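Local coordinates for protein monosaccharide-transporting ATPase (Actinobacillus succinogenes, PDB 5DTE) that probably serves as the periplasmic sugar-binding component of an ABC transporter, holding D-allose in the cleft between its two lobes, at residues I113-R118 with A277-H282; G75-M80 with I88-N93; G47-A52 with L59-A64; N38-S43 with K273-I278. All coordinates share one frame; numbering follows the deposited sequence.

Contact 1: residues I113-R118 with A277-H282. With ALL (beta-D-allopyranose), chain E.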
loop_
_atom_site.group_PDB
_atom_site.type_symbol
_atom_site.label_atom_id
_atom_site.label_comp_id
_atom_site.label_asym_id
_atom_site.label_seq_id
_atom_site.Cartn_x
_atom_site.Cartn_y
_atom_site.Cartn_z
ATOM N N ILE A 113 -11.724 7.539 10.322
ATOM C CA ILE A 113 -10.343 7.071 10.284
ATOM C C ILE A 113 -9.788 7.079 8.873
ATOM O O ILE A 113 -10.321 6.429 7.979
ATOM C CB ILE A 113 -10.196 5.618 10.840
ATOM C CG1 ILE A 113 -10.722 5.522 12.271
ATOM C CG2 ILE A 113 -8.753 5.171 10.777
ATOM C CD1 ILE A 113 -10.403 6.756 13.131
ATOM N N ASP A 114 -8.700 7.804 8.682
ATOM C CA ASP A 114 -8.021 7.821 7.403
ATOM C C ASP A 114 -7.067 6.607 7.316
ATOM O O ASP A 114 -6.008 6.584 7.947
ATOM C CB ASP A 114 -7.301 9.166 7.243
ATOM C CG ASP A 114 -6.233 9.148 6.171
ATOM O OD1 ASP A 114 -6.442 8.475 5.144
ATOM O OD2 ASP A 114 -5.180 9.808 6.362
ATOM N N LEU A 115 -7.464 5.593 6.544
ATOM C CA LEU A 115 -6.676 4.361 6.391
ATOM C C LEU A 115 -5.826 4.379 5.119
ATOM O O LEU A 115 -6.211 5.000 4.138
ATOM C CB LEU A 115 -7.606 3.134 6.380
ATOM C CG LEU A 115 -7.068 1.706 6.200
ATOM C CD1 LEU A 115 -6.199 1.294 7.380
ATOM C CD2 LEU A 115 -8.211 0.710 6.037
ATOM N N ASP A 116 -4.668 3.716 5.170
ATOM C CA ASP A 116 -3.750 3.477 4.028
ATOM C C ASP A 116 -3.046 4.704 3.430
ATOM O O ASP A 116 -1.842 4.895 3.629
ATOM C CB ASP A 116 -4.479 2.750 2.883
ATOM C CG ASP A 116 -3.525 2.295 1.771
ATOM O OD1 ASP A 116 -2.413 1.805 2.088
ATOM O OD2 ASP A 116 -3.887 2.430 0.579
ATOM N N VAL A 117 -3.787 5.492 2.655
ATOM C CA VAL A 117 -3.243 6.667 1.986
ATOM C C VAL A 117 -3.414 7.891 2.885
ATOM O O VAL A 117 -4.511 8.172 3.356
ATOM C CB VAL A 117 -3.920 6.880 0.618
ATOM C CG1 VAL A 117 -3.549 8.234 0.025
ATOM C CG2 VAL A 117 -3.564 5.727 -0.347
ATOM N N ARG A 118 -2.320 8.601 3.152
ATOM C CA ARG A 118 -2.350 9.669 4.151
ATOM C C ARG A 118 -2.674 11.022 3.540
ATOM O O ARG A 118 -2.044 11.439 2.546
ATOM C CB ARG A 118 -1.022 9.747 4.898
ATOM C CG ARG A 118 -1.058 10.656 6.124
ATOM C CD ARG A 118 0.282 10.645 6.879
ATOM N NE ARG A 118 0.531 11.899 7.590
ATOM C CZ ARG A 118 -0.008 12.217 8.765
ATOM N NH1 ARG A 118 0.268 13.387 9.331
ATOM N NH2 ARG A 118 -0.831 11.372 9.373
ATOM N N ALA A 277 -7.731 -3.571 11.356
ATOM C CA ALA A 277 -8.189 -3.924 12.691
ATOM C C ALA A 277 -7.992 -2.733 13.603
ATOM O O ALA A 277 -8.919 -2.344 14.305
ATOM C CB ALA A 277 -7.465 -5.133 13.225
ATOM N N ILE A 278 -6.799 -2.136 13.581
ATOM C CA ILE A 278 -6.560 -0.913 14.360
ATOM C C ILE A 278 -7.509 0.210 13.928
ATOM O O ILE A 278 -8.001 0.952 14.768
ATOM C CB ILE A 278 -5.091 -0.423 14.265
ATOM C CG1 ILE A 278 -4.251 -1.048 15.382
ATOM C CG2 ILE A 278 -5.009 1.082 14.424
ATOM C CD1 ILE A 278 -3.921 -2.521 15.202
ATOM N N ALA A 279 -7.793 0.318 12.633
ATOM C CA ALA A 279 -8.772 1.293 12.157
ATOM C C ALA A 279 -10.138 1.149 12.860
ATOM O O ALA A 279 -10.691 2.121 13.385
ATOM C CB ALA A 279 -8.934 1.168 10.670
ATOM N N ILE A 280 -10.663 -0.073 12.877
ATOM C CA ILE A 280 -11.934 -0.380 13.535
ATOM C C ILE A 280 -11.841 -0.212 15.051
ATOM O O ILE A 280 -12.823 0.159 15.702
ATOM C CB ILE A 280 -12.387 -1.819 13.219
ATOM C CG1 ILE A 280 -12.558 -1.998 11.712
ATOM C CG2 ILE A 280 -13.665 -2.183 13.980
ATOM C CD1 ILE A 280 -12.448 -3.440 11.260
ATOM N N GLU A 281 -10.661 -0.488 15.607
ATOM C CA GLU A 281 -10.443 -0.326 17.040
ATOM C C GLU A 281 -10.413 1.172 17.385
ATOM O O GLU A 281 -10.842 1.589 18.471
ATOM C CB GLU A 281 -9.148 -1.021 17.478
ATOM C CG GLU A 281 -9.340 -2.421 18.111
ATOM C CD GLU A 281 -9.606 -2.375 19.629
ATOM O OE1 GLU A 281 -9.494 -1.276 20.230
ATOM O OE2 GLU A 281 -9.914 -3.442 20.218
ATOM N N HIS A 282 -9.937 1.968 16.427
ATOM C CA HIS A 282 -9.761 3.403 16.601
ATOM C C HIS A 282 -11.065 4.154 16.427
ATOM O O HIS A 282 -11.297 5.168 17.080
ATOM C CB HIS A 282 -8.724 3.939 15.612
ATOM C CG HIS A 282 -7.320 3.889 16.123
ATOM N ND1 HIS A 282 -6.287 4.609 15.540
ATOM C CD2 HIS A 282 -6.764 3.220 17.159
ATOM C CE1 HIS A 282 -5.173 4.382 16.199
ATOM N NE2 HIS A 282 -5.428 3.539 17.188
HETATM C C1 ALL E . -1.354 1.276 -1.881
HETATM C C2 ALL E . -1.408 0.192 -0.821
HETATM C C3 ALL E . -1.130 -1.155 -1.375
HETATM C C4 ALL E . -1.895 -1.430 -2.631
HETATM C C5 ALL E . -1.569 -0.335 -3.632
HETATM C C6 ALL E . -2.109 -0.587 -5.002
HETATM O O1 ALL E . -1.840 2.470 -1.403
HETATM O O2 ALL E . -0.393 0.492 0.162
HETATM O O3 ALL E . 0.294 -1.244 -1.694
HETATM O O4 ALL E . -1.536 -2.717 -3.157
HETATM O O5 ALL E . -2.125 0.903 -3.104
HETATM O O6 ALL E . -3.510 -0.410 -4.990
#
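The strand whose I113 and L115 both lean on the single methyl of A279 ends abruptly in a classic gamma-turn at D116, with phi 67° and psi -76°, closed by a weak hydrogen bond from V117 N to L115 O. The helix runs almost exactly antiparallel to the strand, at 173°, which brings I113 and L115, two apart on the strand and pointing to the same side of the sheet, under A279. I113 carries most of the packing. Its CG2, anti to the backbone N, meets A279 CB at 4.0 Å, while the other branch turns beside the nitrogen and brings CG1 to 3.6 Å from A279 O. CD1 reaches on to H282 CB, at 4.1 Å, where the two side chains cross at about a right angle. L115 completes the row, its CD1 being 4.3 Å from A279 CB. Alanine suits this place because its small side chain lets the helix lie low over bulky strand residues. The H282 ring leads away toward V134, with I278 CG2 3.7 Å above the centre of one face. Past the packed strand, the D116 carboxylate receives two hydrogen bonds from the sugar, ALL O2 to OD1 at 3.1 Å and ALL O1 to OD2 at 2.8 Å, a grip that restricts its rotation. A packed strand whose C-terminal loop carries a sugar-binding carboxylate is characteristic of the type I periplasmic binding protein fold.

Contact 2: residues G75-M80 with I88-N93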
loop_
_atom_site.group_PDB
_atom_site.type_symbol
_atom_site.label_atom_id
_atom_site.label_comp_id
_atom_site.label_asym_id
_atom_site.label_seq_id
_atom_site.Cartn_x
_atom_site.Cartn_y
_atom_site.Cartn_z
ATOM N N GLY A 75 -17.925 10.978 -3.030
ATOM C CA GLY A 75 -19.341 10.715 -3.167
ATOM C C GLY A 75 -19.780 9.749 -2.096
ATOM O O GLY A 75 -20.714 10.014 -1.370
ATOM N N LEU A 76 -19.054 8.647 -1.971
ATOM C CA LEU A 76 -19.374 7.595 -1.013
ATOM C C LEU A 76 -19.268 8.023 0.453
ATOM O O LEU A 76 -20.103 7.633 1.280
ATOM C CB LEU A 76 -18.462 6.394 -1.255
ATOM C CG LEU A 76 -18.607 5.778 -2.634
ATOM C CD1 LEU A 76 -17.584 4.665 -2.805
ATOM C CD2 LEU A 76 -20.034 5.283 -2.829
ATOM N N VAL A 77 -18.232 8.793 0.784
ATOM C CA VAL A 77 -18.051 9.221 2.161
ATOM C C VAL A 77 -19.240 10.045 2.610
ATOM O O VAL A 77 -19.849 9.764 3.641
ATOM C CB VAL A 77 -16.786 10.040 2.356
ATOM C CG1 VAL A 77 -16.786 10.659 3.750
ATOM C CG2 VAL A 77 -15.574 9.176 2.168
ATOM N N GLU A 78 -19.571 11.051 1.809
ATOM C CA GLU A 78 -20.670 11.959 2.112
ATOM C C GLU A 78 -22.023 11.244 2.229
ATOM O O GLU A 78 -22.873 11.641 3.034
ATOM C CB GLU A 78 -20.727 13.052 1.052
ATOM C CG GLU A 78 -19.381 13.699 0.870
ATOM C CD GLU A 78 -19.383 14.821 -0.135
ATOM O OE1 GLU A 78 -20.141 14.753 -1.137
ATOM O OE2 GLU A 78 -18.612 15.780 0.093
ATOM N N ASN A 79 -22.218 10.196 1.434
ATOM C CA ASN A 79 -23.416 9.381 1.556
ATOM C C ASN A 79 -23.529 8.859 2.977
ATOM O O ASN A 79 -24.559 9.003 3.619
ATOM C CB ASN A 79 -23.405 8.215 0.562
ATOM C CG ASN A 79 -23.397 8.677 -0.892
ATOM O OD1 ASN A 79 -23.599 9.856 -1.186
ATOM N ND2 ASN A 79 -23.163 7.738 -1.811
ATOM N N MET A 80 -22.443 8.278 3.467
ATOM C CA MET A 80 -22.396 7.702 4.808
ATOM C C MET A 80 -22.632 8.757 5.902
ATOM O O MET A 80 -23.310 8.491 6.891
ATOM C CB MET A 80 -21.054 6.991 5.007
ATOM C CG MET A 80 -20.765 5.884 3.978
ATOM S SD MET A 80 -22.043 4.581 4.013
ATOM C CE MET A 80 -23.007 4.959 2.524
ATOM N N ILE A 88 -16.831 5.980 10.108
ATOM C CA ILE A 88 -16.326 5.700 8.770
ATOM C C ILE A 88 -14.808 5.425 8.748
ATOM O O ILE A 88 -14.005 6.161 9.317
ATOM C CB ILE A 88 -16.628 6.861 7.810
ATOM C CG1 ILE A 88 -18.038 7.393 8.036
ATOM C CG2 ILE A 88 -16.457 6.419 6.382
ATOM C CD1 ILE A 88 -18.295 8.662 7.296
ATOM N N ILE A 89 -14.437 4.341 8.084
ATOM C CA ILE A 89 -13.052 4.053 7.770
ATOM C C ILE A 89 -12.885 4.210 6.265
ATOM O O ILE A 89 -13.515 3.492 5.485
ATOM C CB ILE A 89 -12.655 2.636 8.197
ATOM C CG1 ILE A 89 -12.881 2.470 9.697
ATOM C CG2 ILE A 89 -11.207 2.333 7.803
ATOM C CD1 ILE A 89 -12.954 1.030 10.162
ATOM N N VAL A 90 -12.050 5.151 5.848
ATOM C CA VAL A 90 -11.847 5.369 4.431
ATOM C C VAL A 90 -10.361 5.305 4.069
ATOM O O VAL A 90 -9.492 5.746 4.833
ATOM C CB VAL A 90 -12.461 6.720 3.974
ATOM C CG1 VAL A 90 -11.624 7.899 4.443
ATOM C CG2 VAL A 90 -12.592 6.750 2.481
ATOM N N THR A 91 -10.098 4.703 2.909
ATOM C CA THR A 91 -8.782 4.646 2.280
ATOM C C THR A 91 -8.791 5.622 1.116
ATOM O O THR A 91 -9.189 5.257 0.008
ATOM C CB THR A 91 -8.468 3.255 1.754
ATOM O OG1 THR A 91 -9.307 2.997 0.620
ATOM C CG2 THR A 91 -8.755 2.210 2.821
ATOM N N PRO A 92 -8.381 6.877 1.370
ATOM C CA PRO A 92 -8.479 7.974 0.405
ATOM C C PRO A 92 -7.859 7.704 -0.960
ATOM O O PRO A 92 -7.185 6.705 -1.166
ATOM C CB PRO A 92 -7.745 9.111 1.112
ATOM C CG PRO A 92 -8.040 8.869 2.521
ATOM C CD PRO A 92 -7.956 7.373 2.688
ATOM N N ASN A 93 -8.101 8.650 -1.860
ATOM C CA ASN A 93 -7.938 8.515 -3.294
ATOM C C ASN A 93 -7.144 9.695 -3.802
ATOM O O ASN A 93 -6.920 9.861 -5.001
ATOM C CB ASN A 93 -9.309 8.486 -3.969
ATOM C CG ASN A 93 -9.517 7.261 -4.796
ATOM O OD1 ASN A 93 -8.566 6.533 -5.078
ATOM N ND2 ASN A 93 -10.762 7.019 -5.206
#
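No ring or planar side-chain group takes part where V77 and M80 meet I88 and V90, and the contact has no stacked faces or ring edges; the surfaces are rounded methyls and methylenes. V77 and V90 cross at about a right angle, and their CG2 methyls touch at 3.9 Å. On V90 that methyl stands anti to the backbone N (its CG1 has chi1 74°), which turns it out from the strand to the helix. I88 reaches across with its longer branch: CG1 beside the backbone N and CD1 extended beyond it. This one methyl lies 4.0 Å from M80 CB, 4.3 Å from V77 CG1 and 4.1 Å from V77 O, seated between V77 and M80, three residues apart on the helix. M80 touches with its base alone; its chain then bends at both later torsions and carries the sulfur and CE toward L32 and Q62. Beta-branched I88 and V90 suit an extended strand, while flexible M80 can bend to follow the sheet surface. Helix 70-82 is the connection of a beta-alpha-beta crossover from strand 58-63 to strand 87-90, passing over strand 28-33, and it lies antiparallel to strand 87-90 at 173°. All four touching residues are buried, and the V90 side chain is about 12 Å from the sugar. Apolar side-chain contacts imply that cohesion here comes from the exclusion of water and from fit of shape, with little directional constraint.

Contact 3: residues G47-A52 with L59-A64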
loop_
_atom_site.group_PDB
_atom_site.type_symbol
_atom_site.label_atom_id
_atom_site.label_comp_id
_atom_site.label_asym_id
_atom_site.label_seq_id
_atom_site.Cartn_x
_atom_site.Cartn_y
_atom_site.Cartn_z
ATOM N N GLY A 47 -10.016 -9.453 6.528
ATOM C CA GLY A 47 -9.633 -9.182 7.902
ATOM C C GLY A 47 -10.567 -8.192 8.573
ATOM O O GLY A 47 -10.803 -8.266 9.777
ATOM N N ALA A 48 -11.100 -7.263 7.791
ATOM C CA ALA A 48 -12.048 -6.271 8.300
ATOM C C ALA A 48 -13.317 -6.932 8.786
ATOM O O ALA A 48 -13.905 -6.508 9.775
ATOM C CB ALA A 48 -12.382 -5.223 7.222
ATOM N N GLU A 49 -13.751 -7.965 8.073
ATOM C CA GLU A 49 -15.010 -8.624 8.380
ATOM C C GLU A 49 -14.865 -9.608 9.547
ATOM O O GLU A 49 -15.802 -9.811 10.321
ATOM C CB GLU A 49 -15.548 -9.311 7.131
ATOM C CG GLU A 49 -16.041 -8.307 6.110
ATOM C CD GLU A 49 -16.562 -8.955 4.841
ATOM O OE1 GLU A 49 -16.522 -10.204 4.733
ATOM O OE2 GLU A 49 -17.006 -8.206 3.944
ATOM N N GLU A 50 -13.679 -10.189 9.683
ATOM C CA GLU A 50 -13.344 -10.979 10.855
ATOM C C GLU A 50 -13.320 -10.141 12.137
ATOM O O GLU A 50 -13.786 -10.586 13.179
ATOM C CB GLU A 50 -12.001 -11.652 10.653
ATOM C CG GLU A 50 -11.982 -12.643 9.521
ATOM C CD GLU A 50 -10.563 -12.976 9.078
ATOM O OE1 GLU A 50 -9.610 -12.353 9.599
ATOM O OE2 GLU A 50 -10.400 -13.844 8.190
ATOM N N THR A 51 -12.767 -8.938 12.064
ATOM C CA THR A 51 -12.756 -8.032 13.214
ATOM C C THR A 51 -14.175 -7.525 13.506
ATOM O O THR A 51 -14.551 -7.311 14.657
ATOM C CB THR A 51 -11.774 -6.836 12.973
ATOM O OG1 THR A 51 -10.421 -7.284 13.123
ATOM C CG2 THR A 51 -12.021 -5.674 13.931
ATOM N N ALA A 52 -14.967 -7.352 12.456
ATOM C CA ALA A 52 -16.341 -6.883 12.613
ATOM C C ALA A 52 -17.150 -7.922 13.383
ATOM O O ALA A 52 -17.741 -7.608 14.410
ATOM C CB ALA A 52 -16.982 -6.586 11.238
ATOM N N LEU A 59 -21.012 -4.019 9.558
ATOM C CA LEU A 59 -19.997 -3.444 8.656
ATOM C C LEU A 59 -20.449 -3.228 7.198
ATOM O O LEU A 59 -20.896 -4.160 6.523
ATOM C CB LEU A 59 -18.749 -4.322 8.656
ATOM C CG LEU A 59 -17.648 -3.730 7.793
ATOM C CD1 LEU A 59 -16.995 -2.585 8.554
ATOM C CD2 LEU A 59 -16.645 -4.796 7.403
ATOM N N ILE A 60 -20.295 -1.998 6.713
ATOM C CA ILE A 60 -20.814 -1.608 5.404
ATOM C C ILE A 60 -19.721 -1.285 4.403
ATOM O O ILE A 60 -19.178 -0.183 4.417
ATOM C CB ILE A 60 -21.728 -0.375 5.507
ATOM C CG1 ILE A 60 -22.594 -0.445 6.766
ATOM C CG2 ILE A 60 -22.570 -0.239 4.264
ATOM C CD1 ILE A 60 -23.726 0.550 6.756
ATOM N N VAL A 61 -19.427 -2.228 3.513
ATOM C CA VAL A 61 -18.375 -2.042 2.509
ATOM C C VAL A 61 -18.899 -1.479 1.188
ATOM O O VAL A 61 -19.820 -2.026 0.584
ATOM C CB VAL A 61 -17.640 -3.363 2.214
ATOM C CG1 VAL A 61 -16.649 -3.156 1.097
ATOM C CG2 VAL A 61 -16.953 -3.877 3.474
ATOM N N GLN A 62 -18.310 -0.370 0.753
ATOM C CA GLN A 62 -18.607 0.199 -0.556
ATOM C C GLN A 62 -17.301 0.498 -1.241
ATOM O O GLN A 62 -16.396 1.069 -0.648
ATOM C CB GLN A 62 -19.450 1.472 -0.460
ATOM C CG GLN A 62 -20.680 1.355 0.420
ATOM C CD GLN A 62 -21.819 2.218 -0.083
ATOM O OE1 GLN A 62 -21.743 2.784 -1.176
ATOM N NE2 GLN A 62 -22.887 2.313 0.702
ATOM N N VAL A 63 -17.217 0.118 -2.501
ATOM C CA VAL A 63 -15.987 0.220 -3.244
ATOM C C VAL A 63 -16.195 1.206 -4.382
ATOM O O VAL A 63 -17.275 1.268 -4.969
ATOM C CB VAL A 63 -15.574 -1.172 -3.732
ATOM C CG1 VAL A 63 -14.391 -1.139 -4.663
ATOM C CG2 VAL A 63 -15.269 -2.019 -2.525
ATOM N N ALA A 64 -15.178 2.020 -4.641
ATOM C CA ALA A 64 -15.165 2.915 -5.785
ATOM C C ALA A 64 -15.007 2.102 -7.069
ATOM O O ALA A 64 -14.454 0.993 -7.040
ATOM C CB ALA A 64 -14.038 3.932 -5.645
#
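Apolar contacts between L59 and the alanines A48 and A52 form the inner part of this interface. A52 CB sits 3.9 Å from L59 CB, close to the backbone of both elements, where the two CA atoms also come nearest. One helical turn earlier, A48 CB is 4.3 Å from L59 CD2, and A48 O lies 4.0 Å from the same methyl. While L59 CB meets A52 directly, CD2 is brought to its partners by the first torsion: CG stands anti to the backbone N (chi1 -177°), lifting the isobutyl group off the strand toward A48 and E49. Small residues on the helix and a long branched one on the strand thus complement each other, and A48 also meets L31 of the adjacent strand and V276 of helix 272-287. The elements belong to a beta-alpha-beta unit: strand 28-33 leads into helix 39-54, which returns antiparallel to strand 58-63, at 164°, before that strand pairs alongside the first as an outermost member of the sheet. Contacts of mixed character lie at the rim, where E49 crosses L59 at about a right angle. Its methylene CG is 3.8 Å from L59 CD2, so the aliphatic part of the acid serves as an apolar cover, and its extended chain then carries OE2 to within 4.4 Å of V61 CG2. The ionic interaction is turned to the helix itself: OE2 forms a salt bridge with R45, one turn back.

Contact 4: residues N38-S43 with K273-I278. With ALL (beta-D-allopyranose), chain E.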
loop_
_atom_site.group_PDB
_atom_site.type_symbol
_atom_site.label_atom_id
_atom_site.label_comp_id
_atom_site.label_asym_id
_atom_site.label_seq_id
_atom_site.Cartn_x
_atom_site.Cartn_y
_atom_site.Cartn_z
ATOM N N ASN A 38 -7.473 -5.300 -6.430
ATOM C CA ASN A 38 -6.204 -5.743 -5.860
ATOM C C ASN A 38 -6.416 -6.896 -4.879
ATOM O O ASN A 38 -7.426 -6.948 -4.188
ATOM C CB ASN A 38 -5.496 -4.575 -5.157
ATOM C CG ASN A 38 -4.000 -4.818 -4.967
ATOM O OD1 ASN A 38 -3.507 -5.944 -5.109
ATOM N ND2 ASN A 38 -3.268 -3.753 -4.658
ATOM N N GLU A 39 -5.475 -7.827 -4.823
ATOM C CA GLU A 39 -5.580 -8.919 -3.866
ATOM C C GLU A 39 -5.338 -8.397 -2.450
ATOM O O GLU A 39 -5.972 -8.840 -1.494
ATOM C CB GLU A 39 -4.594 -10.036 -4.220
ATOM C CG GLU A 39 -4.271 -11.010 -3.087
ATOM C CD GLU A 39 -5.469 -11.805 -2.611
ATOM O OE1 GLU A 39 -6.304 -12.192 -3.456
ATOM O OE2 GLU A 39 -5.562 -12.053 -1.385
ATOM N N TYR A 40 -4.428 -7.440 -2.333
ATOM C CA TYR A 40 -4.119 -6.808 -1.061
ATOM C C TYR A 40 -5.373 -6.269 -0.327
ATOM O O TYR A 40 -5.538 -6.478 0.882
ATOM C CB TYR A 40 -3.093 -5.683 -1.283
ATOM C CG TYR A 40 -2.776 -4.901 -0.039
ATOM C CD1 TYR A 40 -1.940 -5.423 0.932
ATOM C CD2 TYR A 40 -3.330 -3.647 0.176
ATOM C CE1 TYR A 40 -1.659 -4.715 2.082
ATOM C CE2 TYR A 40 -3.058 -2.932 1.324
ATOM C CZ TYR A 40 -2.225 -3.474 2.274
ATOM O OH TYR A 40 -1.949 -2.771 3.412
ATOM N N PHE A 41 -6.266 -5.599 -1.046
ATOM C CA PHE A 41 -7.455 -5.042 -0.403
ATOM C C PHE A 41 -8.515 -6.110 -0.136
ATOM O O PHE A 41 -9.242 -6.041 0.857
ATOM C CB PHE A 41 -8.020 -3.894 -1.235
ATOM C CG PHE A 41 -7.252 -2.622 -1.076
ATOM C CD1 PHE A 41 -7.232 -1.964 0.146
ATOM C CD2 PHE A 41 -6.528 -2.086 -2.133
ATOM C CE1 PHE A 41 -6.510 -0.782 0.317
ATOM C CE2 PHE A 41 -5.801 -0.900 -1.975
ATOM C CZ PHE A 41 -5.797 -0.248 -0.745
ATOM N N ILE A 42 -8.587 -7.097 -1.020
ATOM C CA ILE A 42 -9.367 -8.308 -0.788
ATOM C C ILE A 42 -8.985 -8.925 0.559
ATOM O O ILE A 42 -9.826 -9.422 1.305
ATOM C CB ILE A 42 -9.141 -9.325 -1.928
ATOM C CG1 ILE A 42 -10.078 -9.025 -3.094
ATOM C CG2 ILE A 42 -9.345 -10.758 -1.447
ATOM C CD1 ILE A 42 -11.561 -9.251 -2.756
ATOM N N SER A 43 -7.697 -8.855 0.864
ATOM C CA SER A 43 -7.125 -9.408 2.089
ATOM C C SER A 43 -7.493 -8.572 3.297
ATOM O O SER A 43 -7.732 -9.084 4.392
ATOM C CB SER A 43 -5.602 -9.497 1.953
ATOM O OG SER A 43 -4.998 -9.579 3.218
ATOM N N LYS A 273 -4.409 -6.695 7.644
ATOM C CA LYS A 273 -5.490 -7.063 8.555
ATOM C C LYS A 273 -5.330 -6.344 9.877
ATOM O O LYS A 273 -6.318 -5.888 10.439
ATOM C CB LYS A 273 -5.528 -8.570 8.783
ATOM C CG LYS A 273 -5.468 -9.382 7.502
ATOM C CD LYS A 273 -6.498 -10.478 7.488
ATOM C CE LYS A 273 -6.406 -11.309 6.227
ATOM N NZ LYS A 273 -7.409 -12.414 6.248
ATOM N N LYS A 274 -4.089 -6.248 10.367
ATOM C CA LYS A 274 -3.781 -5.525 11.605
ATOM C C LYS A 274 -4.088 -4.033 11.456
ATOM O O LYS A 274 -4.646 -3.401 12.360
ATOM C CB LYS A 274 -2.324 -5.719 11.991
ATOM C CG LYS A 274 -1.912 -5.000 13.285
ATOM C CD LYS A 274 -0.438 -5.307 13.653
ATOM C CE LYS A 274 0.154 -4.382 14.735
ATOM N NZ LYS A 274 -0.502 -4.508 16.049
ATOM N N GLN A 275 -3.716 -3.478 10.305
ATOM C CA GLN A 275 -4.056 -2.101 9.976
ATOM C C GLN A 275 -5.549 -1.825 10.137
ATOM O O GLN A 275 -5.965 -1.045 10.992
ATOM C CB GLN A 275 -3.648 -1.778 8.547
ATOM C CG GLN A 275 -2.177 -1.542 8.338
ATOM C CD GLN A 275 -1.895 -0.843 7.011
ATOM O OE1 GLN A 275 -2.752 -0.146 6.452
ATOM N NE2 GLN A 275 -0.690 -1.023 6.507
ATOM N N VAL A 276 -6.357 -2.471 9.303
ATOM C CA VAL A 276 -7.791 -2.230 9.310
ATOM C C VAL A 276 -8.411 -2.683 10.635
ATOM O O VAL A 276 -9.477 -2.217 11.015
ATOM C CB VAL A 276 -8.473 -2.930 8.129
ATOM C CG1 VAL A 276 -8.334 -4.438 8.245
ATOM C CG2 VAL A 276 -9.932 -2.503 8.015
ATOM N N ALA A 277 -7.731 -3.571 11.356
ATOM C CA ALA A 277 -8.189 -3.924 12.691
ATOM C C ALA A 277 -7.992 -2.733 13.603
ATOM O O ALA A 277 -8.919 -2.344 14.305
ATOM C CB ALA A 277 -7.465 -5.133 13.225
ATOM N N ILE A 278 -6.799 -2.136 13.581
ATOM C CA ILE A 278 -6.560 -0.913 14.360
ATOM C C ILE A 278 -7.509 0.210 13.928
ATOM O O ILE A 278 -8.001 0.952 14.768
ATOM C CB ILE A 278 -5.091 -0.423 14.265
ATOM C CG1 ILE A 278 -4.251 -1.048 15.382
ATOM C CG2 ILE A 278 -5.009 1.082 14.424
ATOM C CD1 ILE A 278 -3.921 -2.521 15.202
HETATM C C1 ALL E . -1.354 1.276 -1.881
HETATM C C2 ALL E . -1.408 0.192 -0.821
HETATM C C3 ALL E . -1.130 -1.155 -1.375
HETATM C C4 ALL E . -1.895 -1.430 -2.631
HETATM C C5 ALL E . -1.569 -0.335 -3.632
HETATM C C6 ALL E . -2.109 -0.587 -5.002
HETATM O O1 ALL E . -1.840 2.470 -1.403
HETATM O O2 ALL E . -0.393 0.492 0.162
HETATM O O3 ALL E . 0.294 -1.244 -1.694
HETATM O O4 ALL E . -1.536 -2.717 -3.157
HETATM O O5 ALL E . -2.125 0.903 -3.104
HETATM O O6 ALL E . -3.510 -0.410 -4.990
#
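S43 and K273 lie side by side where two neighbouring helices on one face of the N-terminal sheet of a type I periplasmic binding protein meet beside the sugar cleft. The aliphatic chain of K273 runs alongside the end of segment 38-43: CE lies 3.2 Å from S43 O and 3.7 Å from S43 OG. A compact serine leaves room for this long chain, whose bend at chi2 (-134°) steers it along the other helix; its NZ goes on to bond with Q46 OE1. Y40, the third major participant, works on two fronts. Its CG is anti to the backbone N (chi1 176°), which sends the ring out between helix and sugar. At the far end, Y40 OH stands 3.8 Å from Q275 NE2, and ring and amide planes are turned 68° apart; the amide NE2 donates a hydrogen bond to Q270 O. Along the ring's other reach, Y40 CD2 approaches ALL C3 obliquely at 3.7 Å. N38 caps the helix, its OD1 accepting a weak bond from Y40 N. Next to Y40, F41 turns its ring edge to the sugar, with CE2 3.8 Å from ALL O6 and Y40 CD2 4.0 Å above the ring centre.

Contacts 1 and 2 are buried core, one pairing helix 272-287 and the other helix 70-82 with neighbouring strands of the same parallel sheet; their strands are probably tied by I113 N to I88 O and L115 N to V90 O. Contacts 3 and 4 are only partly buried. Both use helix 39-54, and contact 4 joins it to helix 272-287, which also serves contact 1. The chemistry follows position: contact 2, away from the cleft, has apolar side-chain contacts; contact 3, at an outermost strand, adds a charged rim; in contact 1 the loop just past the packed strand reaches the sugar, while in contact 4 Y40 both packs and touches it.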